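PDB 2NYG: SPbeta prophage-derived aminoglycoside N(3')-acetyltransferase-like protein YokD from Bacillus subtilis, which binds coenzyme A as a homodimer and, as a member of the antibiotic N-acetyltransferase family, may contribute to resistance by acetylating antibiotics. Local coordinates for residues 169-174 and 179-184; 32-37 and 159-164; 40-45 and 50-55; 54-59 and 66-71. One frame throughout, in Å; residues are numbered along the deposited sequence.

Contact 1: 169-174 and 179-184; sequences SYVLLL and DSSTCF. With COA (coenzyme A), chain G.
V171 and L173, two residues apart on strand 170-174, pack against S181 and C183 in a small buried contact on an inner strand of the mixed sheet, next to the central one, where the chain turns back after the strand and heads into helix 183-187. It is a van der Waals contact with no hydrogen bond across it and only 147 Å² buried. Both strand residues send their CB atoms toward 179-184. The two branches of V171 divide the work. CG1, anti to the backbone N (chi1 178°), faces the hydroxyl of S181, while CG2 lies 3.9 Å from C183 SG. L173 brings both methyls up to the same hydroxyl, with CD2 at 3.8 Å from S181 OG, so that oxygen has the two strand side chains for neighbours. The turn keeps its own shape through backbone bonding: S181 is the centre of an inverse gamma turn, and its carbonyl O accepts from F184 N at 3.0 Å as the chain enters the helix. H36 of the adjacent strand 32-37 touches both V171 and L173, while F250 packs on V171 and S181. S180, just before S181 in the chain, makes a weak bond of 3.4 Å from its OG to O9P of coenzyme A. The arrangement is that of a strand-to-helix loop folded over one face of a mixed alpha/beta sheet, with its leading end lining the pantetheine part of the cofactor pocket.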
# COMPACT_ATOMS: atom_id res chain seq x y z
N SER A 169 24.14 -13.37 -1.40
CA SER A 169 23.04 -12.41 -1.59
C SER A 169 23.54 -11.15 -2.25
O SER A 169 24.71 -10.80 -2.12
CB SER A 169 22.44 -12.00 -0.25
OG SER A 169 21.71 -13.06 0.33
N TYR A 170 22.67 -10.45 -2.95
CA TYR A 170 23.09 -9.21 -3.56
C TYR A 170 22.17 -8.10 -3.13
O TYR A 170 21.04 -8.35 -2.71
CB TYR A 170 23.09 -9.31 -5.09
CG TYR A 170 24.09 -10.29 -5.65
CD1 TYR A 170 23.87 -11.66 -5.57
CD2 TYR A 170 25.29 -9.84 -6.21
CE1 TYR A 170 24.82 -12.57 -6.04
CE2 TYR A 170 26.25 -10.74 -6.68
CZ TYR A 170 26.00 -12.11 -6.60
OH TYR A 170 26.91 -13.00 -7.13
N VAL A 171 22.67 -6.88 -3.20
CA VAL A 171 21.87 -5.72 -2.86
C VAL A 171 21.58 -5.05 -4.20
O VAL A 171 22.41 -5.04 -5.10
CB VAL A 171 22.64 -4.72 -1.96
CG1 VAL A 171 21.77 -3.50 -1.68
CG2 VAL A 171 23.01 -5.38 -0.66
N LEU A 172 20.37 -4.53 -4.37
CA LEU A 172 20.02 -3.86 -5.61
C LEU A 172 19.48 -2.49 -5.26
O LEU A 172 18.43 -2.37 -4.64
CB LEU A 172 18.96 -4.64 -6.39
CG LEU A 172 18.33 -3.86 -7.55
CD1 LEU A 172 19.40 -3.46 -8.53
CD2 LEU A 172 17.26 -4.68 -8.23
N LEU A 173 20.20 -1.46 -5.65
CA LEU A 173 19.74 -0.12 -5.40
C LEU A 173 19.13 0.29 -6.72
O LEU A 173 19.83 0.54 -7.70
CB LEU A 173 20.91 0.80 -5.01
CG LEU A 173 21.67 0.40 -3.75
CD1 LEU A 173 22.81 1.36 -3.51
CD2 LEU A 173 20.74 0.40 -2.57
N LEU A 174 17.80 0.29 -6.75
CA LEU A 174 17.05 0.64 -7.95
C LEU A 174 16.58 2.08 -7.79
O LEU A 174 15.51 2.36 -7.25
CB LEU A 174 15.88 -0.34 -8.10
CG LEU A 174 14.80 -0.25 -9.16
CD1 LEU A 174 15.34 0.19 -10.49
CD2 LEU A 174 14.18 -1.63 -9.26
N ASP A 179 22.84 5.48 1.11
CA ASP A 179 22.23 5.91 2.37
C ASP A 179 21.02 5.07 2.73
O ASP A 179 20.49 5.20 3.83
CB ASP A 179 21.81 7.38 2.26
CG ASP A 179 20.67 7.58 1.29
OD1 ASP A 179 20.79 7.13 0.13
OD2 ASP A 179 19.66 8.20 1.67
N SER A 180 20.61 4.20 1.81
CA SER A 180 19.46 3.32 1.99
C SER A 180 19.83 1.86 2.13
O SER A 180 18.96 1.04 2.30
CB SER A 180 18.50 3.39 0.79
OG SER A 180 18.06 4.71 0.52
N SER A 181 21.12 1.54 2.03
CA SER A 181 21.57 0.14 2.13
C SER A 181 21.46 -0.46 3.50
O SER A 181 22.45 -0.60 4.20
CB SER A 181 23.02 -0.01 1.68
OG SER A 181 23.08 -0.26 0.29
N THR A 182 20.26 -0.87 3.87
CA THR A 182 20.02 -1.46 5.16
C THR A 182 21.06 -2.50 5.60
O THR A 182 21.30 -2.65 6.79
CB THR A 182 18.62 -2.10 5.20
OG1 THR A 182 17.65 -1.09 4.98
CG2 THR A 182 18.36 -2.73 6.55
N CYS A 183 21.67 -3.22 4.66
CA CYS A 183 22.63 -4.25 5.04
C CYS A 183 23.77 -3.73 5.92
O CYS A 183 24.25 -4.46 6.79
CB CYS A 183 23.21 -4.93 3.80
SG CYS A 183 24.19 -3.85 2.76
N PHE A 184 24.19 -2.49 5.72
CA PHE A 184 25.26 -1.92 6.52
C PHE A 184 25.00 -1.95 8.03
O PHE A 184 25.92 -2.14 8.82
CB PHE A 184 25.55 -0.49 6.07
CG PHE A 184 26.25 -0.41 4.75
CD1 PHE A 184 26.11 0.71 3.94
CD2 PHE A 184 27.03 -1.47 4.31
CE1 PHE A 184 26.75 0.77 2.71
CE2 PHE A 184 27.67 -1.42 3.08
CZ PHE A 184 27.53 -0.30 2.28
N1A COA G . 6.11 5.33 -12.94
C2A COA G . 7.02 6.14 -12.25
N3A COA G . 6.61 6.80 -11.11
C4A COA G . 5.32 6.66 -10.65
C5A COA G . 4.37 5.85 -11.30
C6A COA G . 4.78 5.18 -12.47
N6A COA G . 3.93 4.41 -13.14
N7A COA G . 3.19 5.92 -10.61
C8A COA G . 3.39 6.75 -9.54
N9A COA G . 4.72 7.21 -9.57
C1B COA G . 5.44 8.13 -8.66
C2B COA G . 4.57 9.03 -7.73
O2B COA G . 3.89 10.11 -8.41
C3B COA G . 5.60 9.53 -6.73
O3B COA G . 6.17 10.71 -7.37
P3B COA G . 6.35 12.17 -6.68
O7A COA G . 5.86 12.13 -5.21
O8A COA G . 5.47 13.18 -7.38
O9A COA G . 7.80 12.58 -6.79
C4B COA G . 6.60 8.36 -6.59
O4B COA G . 6.42 7.56 -7.78
C5B COA G . 6.37 7.45 -5.34
O5B COA G . 7.40 6.42 -5.38
P1A COA G . 8.25 6.07 -4.08
O1A COA G . 9.26 5.02 -4.37
O2A COA G . 7.31 5.64 -2.94
O3A COA G . 8.86 7.45 -3.73
P2A COA G . 10.10 8.16 -4.44
O4A COA G . 9.64 9.46 -4.99
O5A COA G . 10.72 7.33 -5.56
O6A COA G . 11.09 8.25 -3.15
CBP COA G . 12.40 6.70 -1.63
CCP COA G . 12.23 7.40 -3.02
CDP COA G . 11.69 7.51 -0.52
CEP COA G . 11.83 5.28 -1.79
CAP COA G . 13.92 6.77 -1.23
OAP COA G . 14.60 7.51 -2.27
C9P COA G . 14.62 5.40 -1.07
O9P COA G . 15.68 5.19 -1.90
N8P COA G . 14.27 4.42 -0.20
C7P COA G . 14.89 3.07 -0.25
C6P COA G . 13.97 1.86 -0.12

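Contact 2: 32-37 and 159-164; sequences TVLVHS and SPLGKL. With COA (coenzyme A), chain G.
L34 of the sheet strand 32-37 meets L164 of helix 160-166 with the two side chains crossed at about a right angle. This is helix-on-sheet packing in an alpha/beta fold: the helix lies on one face of the central sheet and leads into strand 170-174, the parallel neighbour of 32-37. The methyl CD1 of L164 does most of the touching, 3.9 Å from L34 CD1 and about as near to L34 CB and L34 CD2. One helical turn earlier, L161 adds a looser methyl contact, its CD2 4.4 Å from L34 CD2. T32 joins at the start of the strand through CG2, which is 4.4 Å from L164 CD2. Axes 10.8 Å apart and inclined at 133° leave room for one layer of side chains between strand and helix. V33 points to the other face, and at the far end of the strand H36 has C6P of coenzyme A at its ring edge. I145 of helix 142-146 also packs on L164, and the carbonyl of L164 accepts from S169 OG. The helix opens at S159, the N-cap, whose OG takes a weak capping bond from L161 N at 3.3 Å, bent to 146°.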
# COMPACT_ATOMS: atom_id res chain seq x y z
N THR A 32 19.49 -14.27 -4.93
CA THR A 32 18.71 -13.77 -3.79
C THR A 32 19.14 -12.32 -3.70
O THR A 32 20.33 -12.04 -3.60
CB THR A 32 19.06 -14.46 -2.49
OG1 THR A 32 18.68 -15.84 -2.59
CG2 THR A 32 18.30 -13.82 -1.34
N VAL A 33 18.19 -11.40 -3.74
CA VAL A 33 18.55 -10.00 -3.71
C VAL A 33 17.71 -9.08 -2.83
O VAL A 33 16.48 -9.12 -2.84
CB VAL A 33 18.57 -9.44 -5.17
CG1 VAL A 33 17.21 -9.59 -5.81
CG2 VAL A 33 19.01 -7.99 -5.18
N LEU A 34 18.40 -8.26 -2.05
CA LEU A 34 17.75 -7.28 -1.19
C LEU A 34 17.61 -6.02 -2.05
O LEU A 34 18.60 -5.50 -2.57
CB LEU A 34 18.62 -6.99 0.04
CG LEU A 34 18.03 -6.08 1.12
CD1 LEU A 34 16.77 -6.70 1.71
CD2 LEU A 34 19.08 -5.85 2.19
N VAL A 35 16.37 -5.53 -2.17
CA VAL A 35 16.07 -4.36 -2.99
C VAL A 35 15.65 -3.09 -2.25
O VAL A 35 14.86 -3.12 -1.31
CB VAL A 35 14.93 -4.68 -4.01
CG1 VAL A 35 14.81 -3.57 -5.04
CG2 VAL A 35 15.21 -5.99 -4.71
N HIS A 36 16.18 -1.97 -2.73
CA HIS A 36 15.88 -0.65 -2.20
C HIS A 36 15.52 0.15 -3.45
O HIS A 36 16.36 0.43 -4.29
CB HIS A 36 17.11 -0.10 -1.53
CG HIS A 36 17.65 -1.00 -0.46
ND1 HIS A 36 17.04 -1.16 0.76
CD2 HIS A 36 18.74 -1.81 -0.45
CE1 HIS A 36 17.72 -2.03 1.48
NE2 HIS A 36 18.75 -2.44 0.77
N SER A 37 14.25 0.50 -3.56
CA SER A 37 13.78 1.18 -4.76
C SER A 37 13.21 2.58 -4.63
O SER A 37 13.04 3.11 -3.55
CB SER A 37 12.74 0.29 -5.43
OG SER A 37 11.84 -0.25 -4.47
N SER A 159 18.66 -11.51 12.87
CA SER A 159 17.66 -10.86 12.04
C SER A 159 17.88 -11.37 10.61
O SER A 159 18.84 -12.10 10.33
CB SER A 159 17.83 -9.35 12.08
OG SER A 159 18.92 -8.94 11.27
N PRO A 160 16.99 -11.00 9.68
CA PRO A 160 17.18 -11.48 8.30
C PRO A 160 18.52 -11.12 7.66
O PRO A 160 18.96 -11.79 6.72
CB PRO A 160 15.99 -10.87 7.57
CG PRO A 160 14.94 -10.90 8.63
CD PRO A 160 15.67 -10.36 9.83
N LEU A 161 19.16 -10.06 8.16
CA LEU A 161 20.46 -9.66 7.62
C LEU A 161 21.44 -10.76 7.96
O LEU A 161 22.46 -10.93 7.29
CB LEU A 161 20.93 -8.35 8.23
CG LEU A 161 20.12 -7.11 7.86
CD1 LEU A 161 20.84 -5.88 8.35
CD2 LEU A 161 19.95 -7.05 6.37
N GLY A 162 21.14 -11.49 9.02
CA GLY A 162 22.01 -12.58 9.42
C GLY A 162 21.91 -13.73 8.44
O GLY A 162 22.84 -14.53 8.32
N LYS A 163 20.79 -13.82 7.74
CA LYS A 163 20.58 -14.89 6.78
C LYS A 163 21.00 -14.44 5.39
O LYS A 163 21.32 -15.27 4.54
CB LYS A 163 19.10 -15.27 6.76
CG LYS A 163 18.40 -15.18 8.09
CD LYS A 163 18.62 -16.41 8.95
CE LYS A 163 17.76 -16.29 10.19
NZ LYS A 163 17.83 -17.49 11.06
N LEU A 164 21.01 -13.15 5.14
CA LEU A 164 21.43 -12.68 3.83
C LEU A 164 22.95 -12.61 3.78
O LEU A 164 23.54 -12.58 2.70
CB LEU A 164 20.83 -11.29 3.54
CG LEU A 164 19.31 -11.09 3.53
CD1 LEU A 164 18.98 -9.74 2.91
CD2 LEU A 164 18.66 -12.17 2.71
N1A COA G . 6.11 5.33 -12.94
C2A COA G . 7.02 6.14 -12.25
N3A COA G . 6.61 6.80 -11.11
C4A COA G . 5.32 6.66 -10.65
C5A COA G . 4.37 5.85 -11.30
C6A COA G . 4.78 5.18 -12.47
N6A COA G . 3.93 4.41 -13.14
N7A COA G . 3.19 5.92 -10.61
C8A COA G . 3.39 6.75 -9.54
N9A COA G . 4.72 7.21 -9.57
C1B COA G . 5.44 8.13 -8.66
C2B COA G . 4.57 9.03 -7.73
O2B COA G . 3.89 10.11 -8.41
C3B COA G . 5.60 9.53 -6.73
O3B COA G . 6.17 10.71 -7.37
P3B COA G . 6.35 12.17 -6.68
O7A COA G . 5.86 12.13 -5.21
O8A COA G . 5.47 13.18 -7.38
O9A COA G . 7.80 12.58 -6.79
C4B COA G . 6.60 8.36 -6.59
O4B COA G . 6.42 7.56 -7.78
C5B COA G . 6.37 7.45 -5.34
O5B COA G . 7.40 6.42 -5.38
P1A COA G . 8.25 6.07 -4.08
O1A COA G . 9.26 5.02 -4.37
O2A COA G . 7.31 5.64 -2.94
O3A COA G . 8.86 7.45 -3.73
P2A COA G . 10.10 8.16 -4.44
O4A COA G . 9.64 9.46 -4.99
O5A COA G . 10.72 7.33 -5.56
O6A COA G . 11.09 8.25 -3.15
CBP COA G . 12.40 6.70 -1.63
CCP COA G . 12.23 7.40 -3.02
CDP COA G . 11.69 7.51 -0.52
CEP COA G . 11.83 5.28 -1.79
CAP COA G . 13.92 6.77 -1.23
OAP COA G . 14.60 7.51 -2.27
C9P COA G . 14.62 5.40 -1.07
O9P COA G . 15.68 5.19 -1.90
N8P COA G . 14.27 4.42 -0.20
C7P COA G . 14.89 3.07 -0.25
C6P COA G . 13.97 1.86 -0.12

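Contact 3: 40-45 and 50-55; sequences SSIGWV and VAVIQA. With COA (coenzyme A), chain G.
I42 and V52 reach toward each other tip to tip, I42 CD1 ending 4.1 Å from V52 CG2, where the loop after strand 32-37 leans on helix 48-60. The outer end of I42 is extended (chi2 173°), which carries its last methyl across to the helix. V52 offers the branch that sits beside its backbone N. V45 comes in alongside, its CG2 set between the adenine amino group N6A of coenzyme A and the helix residues, 4.2 Å from A51 CB and equally far from V52 CG2. The other branch of this valine, CG1, rests near N1A. Its backbone does the polar work there. V45 N donates to N1A of coenzyme A at 2.9 Å and 144°, and N6A donates back to V45 O at 2.8 Å, a pair of bonds that fixes the adenine edge. W44 swings its indole to the same amino group, meeting it obliquely, CD1 3.6 Å from N6A. S40, with OG between its backbone N and carbonyl carbon (chi1 57°), places that hydroxyl oxygen 2.8 Å from O5A and 2.9 Å from O4A of the pyrophosphate. P99 of the second subunit packs on A51, and I94 of that subunit on W44. The whole is a coenzyme A site in which a loop reads the adenine through main-chain atoms while its aliphatic side chains are seated on the following helix.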
# COMPACT_ATOMS: atom_id res chain seq x y z
N SER A 40 9.49 6.31 -8.73
CA SER A 40 9.56 7.47 -9.63
C SER A 40 10.86 7.65 -10.42
O SER A 40 10.85 8.12 -11.55
CB SER A 40 9.25 8.76 -8.85
OG SER A 40 10.14 8.94 -7.76
N SER A 41 11.98 7.26 -9.83
CA SER A 41 13.27 7.40 -10.47
C SER A 41 13.38 6.59 -11.75
O SER A 41 14.35 6.70 -12.49
CB SER A 41 14.36 6.94 -9.53
OG SER A 41 14.12 5.59 -9.18
N ILE A 42 12.37 5.76 -12.00
CA ILE A 42 12.40 4.91 -13.17
C ILE A 42 11.81 5.56 -14.41
O ILE A 42 12.19 5.21 -15.54
CB ILE A 42 11.65 3.59 -12.91
CG1 ILE A 42 12.30 2.84 -11.75
CG2 ILE A 42 11.67 2.73 -14.16
CD1 ILE A 42 11.53 1.62 -11.33
N GLY A 43 10.92 6.52 -14.20
CA GLY A 43 10.25 7.16 -15.30
C GLY A 43 8.89 6.49 -15.29
O GLY A 43 8.73 5.46 -14.64
N TRP A 44 7.91 7.04 -16.00
CA TRP A 44 6.59 6.44 -16.00
C TRP A 44 6.61 4.97 -16.38
O TRP A 44 7.15 4.62 -17.42
CB TRP A 44 5.65 7.16 -16.97
CG TRP A 44 4.23 6.68 -16.82
CD1 TRP A 44 3.44 6.86 -15.74
CD2 TRP A 44 3.49 5.85 -17.72
NE1 TRP A 44 2.25 6.20 -15.90
CE2 TRP A 44 2.25 5.57 -17.11
CE3 TRP A 44 3.75 5.31 -18.99
CZ2 TRP A 44 1.27 4.77 -17.71
CZ3 TRP A 44 2.78 4.51 -19.59
CH2 TRP A 44 1.55 4.25 -18.95
N VAL A 45 6.05 4.11 -15.53
CA VAL A 45 5.99 2.70 -15.90
C VAL A 45 4.52 2.25 -16.03
O VAL A 45 3.71 2.50 -15.15
CB VAL A 45 6.77 1.78 -14.88
CG1 VAL A 45 7.73 2.59 -14.05
CG2 VAL A 45 5.83 1.03 -14.02
N VAL A 50 3.28 -2.73 -9.64
CA VAL A 50 3.07 -4.16 -9.91
C VAL A 50 3.93 -4.60 -11.09
O VAL A 50 4.44 -5.72 -11.11
CB VAL A 50 1.57 -4.53 -10.20
CG1 VAL A 50 0.64 -3.63 -9.43
CG2 VAL A 50 1.28 -4.51 -11.67
N ALA A 51 4.12 -3.72 -12.06
CA ALA A 51 4.94 -4.06 -13.21
C ALA A 51 6.40 -4.20 -12.82
O ALA A 51 7.15 -4.99 -13.42
CB ALA A 51 4.79 -2.99 -14.28
N VAL A 52 6.83 -3.45 -11.81
CA VAL A 52 8.22 -3.53 -11.39
C VAL A 52 8.40 -4.79 -10.57
O VAL A 52 9.42 -5.45 -10.69
CB VAL A 52 8.65 -2.27 -10.56
CG1 VAL A 52 10.13 -2.36 -10.15
CG2 VAL A 52 8.43 -1.02 -11.39
N ILE A 53 7.41 -5.12 -9.76
CA ILE A 53 7.48 -6.31 -8.93
C ILE A 53 7.53 -7.59 -9.78
O ILE A 53 8.26 -8.52 -9.47
CB ILE A 53 6.27 -6.42 -8.01
CG1 ILE A 53 6.24 -5.24 -7.05
CG2 ILE A 53 6.30 -7.75 -7.26
CD1 ILE A 53 4.98 -5.16 -6.24
N GLN A 54 6.75 -7.62 -10.84
CA GLN A 54 6.70 -8.78 -11.70
C GLN A 54 7.97 -8.92 -12.52
O GLN A 54 8.39 -10.02 -12.85
CB GLN A 54 5.47 -8.68 -12.59
CG GLN A 54 4.24 -8.44 -11.76
CD GLN A 54 2.98 -8.36 -12.58
OE1 GLN A 54 2.94 -7.71 -13.62
NE2 GLN A 54 1.94 -9.02 -12.10
N ALA A 55 8.57 -7.78 -12.85
CA ALA A 55 9.80 -7.78 -13.61
C ALA A 55 10.89 -8.36 -12.72
O ALA A 55 11.79 -9.06 -13.18
CB ALA A 55 10.15 -6.36 -14.04
N1A COA G . 6.11 5.33 -12.94
C2A COA G . 7.02 6.14 -12.25
N3A COA G . 6.61 6.80 -11.11
C4A COA G . 5.32 6.66 -10.65
C5A COA G . 4.37 5.85 -11.30
C6A COA G . 4.78 5.18 -12.47
N6A COA G . 3.93 4.41 -13.14
N7A COA G . 3.19 5.92 -10.61
C8A COA G . 3.39 6.75 -9.54
N9A COA G . 4.72 7.21 -9.57
C1B COA G . 5.44 8.13 -8.66
C2B COA G . 4.57 9.03 -7.73
O2B COA G . 3.89 10.11 -8.41
C3B COA G . 5.60 9.53 -6.73
O3B COA G . 6.17 10.71 -7.37
P3B COA G . 6.35 12.17 -6.68
O7A COA G . 5.86 12.13 -5.21
O8A COA G . 5.47 13.18 -7.38
O9A COA G . 7.80 12.58 -6.79
C4B COA G . 6.60 8.36 -6.59
O4B COA G . 6.42 7.56 -7.78
C5B COA G . 6.37 7.45 -5.34
O5B COA G . 7.40 6.42 -5.38
P1A COA G . 8.25 6.07 -4.08
O1A COA G . 9.26 5.02 -4.37
O2A COA G . 7.31 5.64 -2.94
O3A COA G . 8.86 7.45 -3.73
P2A COA G . 10.10 8.16 -4.44
O4A COA G . 9.64 9.46 -4.99
O5A COA G . 10.72 7.33 -5.56
O6A COA G . 11.09 8.25 -3.15
CBP COA G . 12.40 6.70 -1.63
CCP COA G . 12.23 7.40 -3.02
CDP COA G . 11.69 7.51 -0.52
CEP COA G . 11.83 5.28 -1.79
CAP COA G . 13.92 6.77 -1.23
OAP COA G . 14.60 7.51 -2.27
C9P COA G . 14.62 5.40 -1.07
O9P COA G . 15.68 5.19 -1.90
N8P COA G . 14.27 4.42 -0.20
C7P COA G . 14.89 3.07 -0.25
C6P COA G . 13.97 1.86 -0.12

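Contact 4: 54-59 and 66-71; sequences QALIDV and IVMPSQ
The carbonyl oxygen of S70 is gripped by two side chains, S134 OG and R127 NH2, at the point where the chain leaves strand 65-69. Upstream of that polar end the contact with helix 48-60 is purely apolar. I66 gives the largest share. Its CG1 lies between the backbone N and the carbonyl carbon (chi1 66°), and from there CD1 reaches the side chains of the helix, 4.0 Å from I57 CG1 and 4.3 Å from L56 CB. The side chains of I57 and I66 cross at about a right angle, so one terminal methyl lies against the middle of the other chain. Helix 48-60 follows strand 32-37 and returns into strand 65-69, which lies beside 32-37 and runs parallel to it; this is a beta-alpha-beta unit, and the contact joins the helix to its second strand. The segment axes are 10.5 Å apart at 143°, as expected for a helix lying on the sheet and running back against the strands. Further along the strand, M68 has an extended chain (chi2 -173°) that carries its methyl to L56, CE 4.4 Å from L56 CD1. I66 and M68 are also touched by F119 of helix 114-119, and W138 of the next strand, 135-139, packs on both I57 and I66. The helix itself is tied by ordinary backbone bonds such as D58 N to Q54 O, 2.7 Å. At its outer side Q54 donates through NE2 to Y122 OH, and Y105 of the second subunit packs on the same glutamine.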
# COMPACT_ATOMS: atom_id res chain seq x y z
N GLN A 54 6.75 -7.62 -10.84
CA GLN A 54 6.70 -8.78 -11.70
C GLN A 54 7.97 -8.92 -12.52
O GLN A 54 8.39 -10.02 -12.85
CB GLN A 54 5.47 -8.68 -12.59
CG GLN A 54 4.24 -8.44 -11.76
CD GLN A 54 2.98 -8.36 -12.58
OE1 GLN A 54 2.94 -7.71 -13.62
NE2 GLN A 54 1.94 -9.02 -12.10
N ALA A 55 8.57 -7.78 -12.85
CA ALA A 55 9.80 -7.78 -13.61
C ALA A 55 10.89 -8.36 -12.72
O ALA A 55 11.79 -9.06 -13.18
CB ALA A 55 10.15 -6.36 -14.04
N LEU A 56 10.80 -8.08 -11.43
CA LEU A 56 11.78 -8.60 -10.49
C LEU A 56 11.60 -10.09 -10.37
O LEU A 56 12.58 -10.85 -10.33
CB LEU A 56 11.62 -7.92 -9.13
CG LEU A 56 12.44 -6.65 -8.98
CD1 LEU A 56 11.85 -5.73 -7.93
CD2 LEU A 56 13.87 -7.04 -8.64
N ILE A 57 10.35 -10.52 -10.31
CA ILE A 57 10.02 -11.93 -10.19
C ILE A 57 10.39 -12.70 -11.47
O ILE A 57 10.91 -13.81 -11.42
CB ILE A 57 8.52 -12.10 -9.84
CG1 ILE A 57 8.31 -11.70 -8.38
CG2 ILE A 57 8.06 -13.50 -10.08
CD1 ILE A 57 6.94 -11.86 -7.86
N ASP A 58 10.14 -12.07 -12.61
CA ASP A 58 10.44 -12.68 -13.89
C ASP A 58 11.92 -12.96 -14.03
O ASP A 58 12.33 -13.99 -14.57
CB ASP A 58 10.01 -11.76 -15.02
CG ASP A 58 8.55 -11.91 -15.35
OD1 ASP A 58 7.82 -12.47 -14.51
OD2 ASP A 58 8.15 -11.45 -16.45
N VAL A 59 12.73 -12.04 -13.52
CA VAL A 59 14.15 -12.19 -13.63
C VAL A 59 14.68 -13.19 -12.63
O VAL A 59 15.28 -14.19 -13.00
CB VAL A 59 14.85 -10.84 -13.45
CG1 VAL A 59 16.35 -11.00 -13.56
CG2 VAL A 59 14.35 -9.87 -14.51
N ILE A 66 13.49 -12.64 -3.56
CA ILE A 66 13.60 -11.19 -3.46
C ILE A 66 13.15 -10.73 -2.08
O ILE A 66 12.06 -11.06 -1.61
CB ILE A 66 12.80 -10.44 -4.55
CG1 ILE A 66 11.32 -10.64 -4.38
CG2 ILE A 66 13.20 -10.93 -5.92
CD1 ILE A 66 10.55 -10.08 -5.54
N VAL A 67 14.03 -9.99 -1.42
CA VAL A 67 13.77 -9.47 -0.08
C VAL A 67 13.75 -7.95 -0.11
O VAL A 67 14.44 -7.31 -0.92
CB VAL A 67 14.87 -9.94 0.92
CG1 VAL A 67 14.57 -9.40 2.31
CG2 VAL A 67 14.96 -11.45 0.96
N MET A 68 12.94 -7.36 0.76
CA MET A 68 12.86 -5.92 0.84
C MET A 68 12.65 -5.55 2.28
O MET A 68 12.04 -6.29 3.04
CB MET A 68 11.69 -5.37 0.03
CG MET A 68 11.81 -5.52 -1.46
SD MET A 68 10.48 -4.69 -2.33
CE MET A 68 10.34 -5.67 -3.81
N PRO A 69 13.16 -4.38 2.69
CA PRO A 69 13.01 -3.92 4.06
C PRO A 69 11.61 -3.34 4.14
O PRO A 69 11.18 -2.65 3.23
CB PRO A 69 14.10 -2.87 4.18
CG PRO A 69 14.10 -2.26 2.84
CD PRO A 69 14.00 -3.44 1.91
N SER A 70 10.88 -3.65 5.20
CA SER A 70 9.51 -3.15 5.33
C SER A 70 9.26 -2.56 6.70
O SER A 70 8.27 -2.88 7.36
CB SER A 70 8.52 -4.27 5.06
OG SER A 70 8.81 -5.39 5.87
N GLN A 71 10.16 -1.67 7.11
CA GLN A 71 10.13 -0.99 8.39
C GLN A 71 8.89 -0.16 8.69
O GLN A 71 8.30 0.45 7.81
CB GLN A 71 11.36 -0.08 8.51
CG GLN A 71 12.68 -0.83 8.43
CD GLN A 71 13.84 0.11 8.25
OE1 GLN A 71 13.73 1.29 8.54
NE2 GLN A 71 14.97 -0.41 7.77

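Contacts 1, 2 and 4 are built on neighbouring strands of one sheet, 170-174, 32-37 and 65-69, joined by main-chain hydrogen bonds between them. Contacts 1 and 2 occupy one face, with V171, L173 and L34 turned the same way; contact 4 lies on the other, where L172 meets L56. Contact 3 shares helix 48-60 with contact 4 but sits about 18 Å from the chain centre, against 7 Å for contacts 1 and 2; it meets the second subunit at several residues, contact 4 at Q54. All four are largely buried and apolar, varied by a thiol and a hydroxyl in contact 1 and a thioether in contact 4. Cofactor chemistry differs: firm adenine bonds in contact 3, a weak one in contact 1, close approach in contact 2.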